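Local atomic coordinates of Emp46p (Saccharomyces cerevisiae, PDB entry 2A6X), a protein that acts as a cargo receptor with a calcium-independent carbohydrate recognition domain and is involved in the secretion of glycoproteins. Residues A[127-132]-A[142-147]. The protein carries 1 engineered substitution. Residues are numbered along the deposited sequence; the frame is centred on the assembly and turned at random.
Engineered in segment 127-132: F128 (natural residue Tyr).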
ATOM      1  N   ALA A 127      -5.477  -0.549   9.876  1.00 17.08           N
ATOM      2  CA  ALA A 127      -5.805   0.596   9.042  1.00 18.06           C
ATOM      3  C   ALA A 127      -5.897   1.853   9.906  1.00 18.81           C
ATOM      4  O   ALA A 127      -6.546   1.834  10.948  1.00 19.23           O
ATOM      5  CB  ALA A 127      -7.097   0.366   8.309  1.00 17.77           C
ATOM      6  N   PHE A 128      -5.260   2.917   9.445  1.00 19.99           N
ATOM      7  CA  PHE A 128      -5.111   4.162  10.212  1.00 20.80           C
ATOM      8  C   PHE A 128      -5.534   5.359   9.364  1.00 22.19           C
ATOM      9  O   PHE A 128      -5.199   5.461   8.183  1.00 20.46           O
ATOM     10  CB  PHE A 128      -3.657   4.397  10.646  1.00 20.85           C
ATOM     11  CG  PHE A 128      -3.053   3.297  11.459  1.00 21.68           C
ATOM     12  CD1 PHE A 128      -2.958   3.406  12.844  1.00 20.88           C
ATOM     13  CD2 PHE A 128      -2.527   2.167  10.850  1.00 19.97           C
ATOM     14  CE1 PHE A 128      -2.395   2.370  13.595  1.00 21.75           C
ATOM     15  CE2 PHE A 128      -1.968   1.155  11.596  1.00 20.85           C
ATOM     16  CZ  PHE A 128      -1.888   1.266  12.969  1.00 22.54           C
ATOM     17  N   LEU A 129      -6.221   6.305   9.997  1.00 23.70           N
ATOM     18  CA  LEU A 129      -6.467   7.605   9.416  1.00 25.55           C
ATOM     19  C   LEU A 129      -5.675   8.675  10.155  1.00 26.23           C
ATOM     20  O   LEU A 129      -5.504   8.611  11.378  1.00 27.54           O
ATOM     21  CB  LEU A 129      -7.943   7.953   9.545  1.00 25.80           C
ATOM     22  CG  LEU A 129      -8.888   7.152   8.700  1.00 27.35           C
ATOM     23  CD1 LEU A 129     -10.330   7.290   9.232  1.00 30.79           C
ATOM     24  CD2 LEU A 129      -8.759   7.592   7.245  1.00 29.59           C
ATOM     25  N   ASN A 130      -5.192   9.661   9.416  1.00 27.83           N
ATOM     26  CA  ASN A 130      -4.622  10.862  10.016  1.00 29.42           C
ATOM     27  C   ASN A 130      -5.100  12.055   9.197  1.00 31.02           C
ATOM     28  O   ASN A 130      -5.270  11.942   7.992  1.00 29.34           O
ATOM     29  CB  ASN A 130      -3.094  10.765  10.047  1.00 29.60           C
ATOM     30  CG  ASN A 130      -2.450  11.744  11.027  1.00 31.67           C
ATOM     31  OD1 ASN A 130      -3.107  12.631  11.574  1.00 32.00           O
ATOM     32  ND2 ASN A 130      -1.149  11.576  11.256  1.00 30.16           N
ATOM     33  N   ASP A 131      -5.351  13.182   9.861  1.00 33.45           N
ATOM     34  CA  ASP A 131      -5.850  14.390   9.183  1.00 35.50           C
ATOM     35  C   ASP A 131      -4.804  15.501   9.008  1.00 36.92           C
ATOM     36  O   ASP A 131      -5.155  16.663   8.747  1.00 37.71           O
ATOM     37  CB  ASP A 131      -7.097  14.934   9.903  1.00 35.95           C
ATOM     38  CG  ASP A 131      -6.823  15.387  11.340  1.00 37.25           C
ATOM     39  OD1 ASP A 131      -5.682  15.275  11.846  1.00 36.66           O
ATOM     40  OD2 ASP A 131      -7.725  15.887  12.046  1.00 40.46           O
ATOM     41  N   GLY A 132      -3.529  15.151   9.156  1.00 37.87           N
ATOM     42  CA  GLY A 132      -2.436  16.081   8.928  1.00 38.99           C
ATOM     43  C   GLY A 132      -2.042  16.946  10.120  1.00 39.63           C
ATOM     44  O   GLY A 132      -1.058  17.690  10.037  1.00 40.52           O
ATOM     45  N   PRO A 142      -3.987   2.961  17.643  1.00 29.07           N
ATOM     46  CA  PRO A 142      -5.094   3.861  17.270  1.00 27.72           C
ATOM     47  C   PRO A 142      -5.736   3.568  15.894  1.00 26.72           C
ATOM     48  O   PRO A 142      -6.354   4.447  15.301  1.00 27.87           O
ATOM     49  CB  PRO A 142      -4.389   5.207  17.229  1.00 27.49           C
ATOM     50  CG  PRO A 142      -3.058   4.862  16.647  1.00 28.66           C
ATOM     51  CD  PRO A 142      -2.692   3.521  17.211  1.00 28.74           C
ATOM     52  N   TYR A 143      -5.576   2.354  15.394  1.00 24.56           N
ATOM     53  CA  TYR A 143      -6.211   1.955  14.135  1.00 23.03           C
ATOM     54  C   TYR A 143      -7.751   1.915  14.250  1.00 22.97           C
ATOM     55  O   TYR A 143      -8.311   1.627  15.332  1.00 23.89           O
ATOM     56  CB  TYR A 143      -5.639   0.598  13.656  1.00 22.07           C
ATOM     57  CG  TYR A 143      -5.545  -0.489  14.715  1.00 20.32           C
ATOM     58  CD1 TYR A 143      -6.631  -1.299  15.015  1.00 20.29           C
ATOM     59  CD2 TYR A 143      -4.344  -0.727  15.392  1.00 21.41           C
ATOM     60  CE1 TYR A 143      -6.540  -2.284  15.972  1.00 21.63           C
ATOM     61  CE2 TYR A 143      -4.248  -1.713  16.350  1.00 20.03           C
ATOM     62  CZ  TYR A 143      -5.351  -2.493  16.634  1.00 22.61           C
ATOM     63  OH  TYR A 143      -5.284  -3.494  17.591  1.00 24.37           O
ATOM     64  N   PHE A 144      -8.438   2.219  13.146  1.00 21.52           N
ATOM     65  CA  PHE A 144      -9.898   2.191  13.106  1.00 21.24           C
ATOM     66  C   PHE A 144     -10.450   0.830  12.664  1.00 20.38           C
ATOM     67  O   PHE A 144     -11.625   0.535  12.855  1.00 20.75           O
ATOM     68  CB  PHE A 144     -10.454   3.345  12.234  1.00 21.15           C
ATOM     69  CG  PHE A 144     -10.265   3.154  10.755  1.00 21.33           C
ATOM     70  CD1 PHE A 144     -11.161   2.423   9.991  1.00 20.07           C
ATOM     71  CD2 PHE A 144      -9.159   3.702  10.129  1.00 22.30           C
ATOM     72  CE1 PHE A 144     -10.931   2.244   8.616  1.00 22.58           C
ATOM     73  CE2 PHE A 144      -8.949   3.535   8.762  1.00 22.93           C
ATOM     74  CZ  PHE A 144      -9.837   2.798   8.020  1.00 22.80           C
ATOM     75  N   ALA A 145      -9.583   0.000  12.069  1.00 19.22           N
ATOM     76  CA  ALA A 145      -9.971  -1.306  11.599  1.00 19.16           C
ATOM     77  C   ALA A 145      -8.759  -2.210  11.504  1.00 18.49           C
ATOM     78  O   ALA A 145      -7.621  -1.744  11.425  1.00 19.23           O
ATOM     79  CB  ALA A 145     -10.650  -1.219  10.251  1.00 20.04           C
ATOM     80  N   SER A 146      -9.030  -3.499  11.558  1.00 18.85           N
ATOM     81  CA  SER A 146      -7.964  -4.508  11.531  1.00 18.80           C
ATOM     82  C   SER A 146      -8.481  -5.890  11.211  1.00 18.12           C
ATOM     83  O   SER A 146      -9.676  -6.201  11.338  1.00 19.16           O
ATOM     84  CB  SER A 146      -7.222  -4.540  12.862  1.00 19.49           C
ATOM     85  OG  SER A 146      -8.070  -5.031  13.909  1.00 20.29           O
ATOM     86  N   CYS A 147      -7.551  -6.742  10.814  1.00 17.58           N
ATOM     87  CA  CYS A 147      -7.775  -8.167  10.776  1.00 18.34           C
ATOM     88  C   CYS A 147      -6.442  -8.904  11.002  1.00 18.00           C
ATOM     89  O   CYS A 147      -5.371  -8.322  10.842  1.00 19.48           O
ATOM     90  CB  CYS A 147      -8.455  -8.605   9.469  1.00 18.29           C
ATOM     91  SG  CYS A 147      -7.462  -8.351   7.958  1.00 19.61           S
TER
HETATM   92  O   HOH W   1      -7.137   5.453  12.710  1.00 27.13           O
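A127 and A145 form an antiparallel hydrogen-bonded pair where the outermost strand 145-148 meets strand 124-131 in one sheet of the legume-lectin-like beta sandwich. A127 N donates to A145 O (2.9 Å, N-H...O 161°), but A127 O accepts a bond from F144 N at 2.9 Å, not from the amide of A145. Here the incoming chain, running through P142 to F144, swings away from the strand. Farther along, a water bridges the gap, accepting from L129 N and donating to P142 O.

The A127 and A145 methyls share the face of the sheet that meets F182 of strand 179-184 in the other sheet. The F144 ring reaches this neighbourhood as well: with CG between its backbone N and carbonyl carbon (chi1 73°), the ring reaches across strand 124-131, placing CZ 3.7 Å from A127 CB and CE2 3.6 Å from L129 CG. T184 and V187 also touch F144. C147, one residue past S146, is joined by a disulfide to C181, so this edge strand is tied covalently to the edge strand of the second sheet.

F128, an engineered residue replacing the natural tyrosine, lies beside M112, L114 and I138. Y143 CB sits over one face of its ring in a CH-pi contact, 3.9 Å from the centroid, and the Y143 ring turns its edge toward F128 in an offset edge-to-face pair with planes at 89°. The pyrrolidine ring of P142 meets the rim of the same phenyl group, its CD 3.8 Å from F128 CE1.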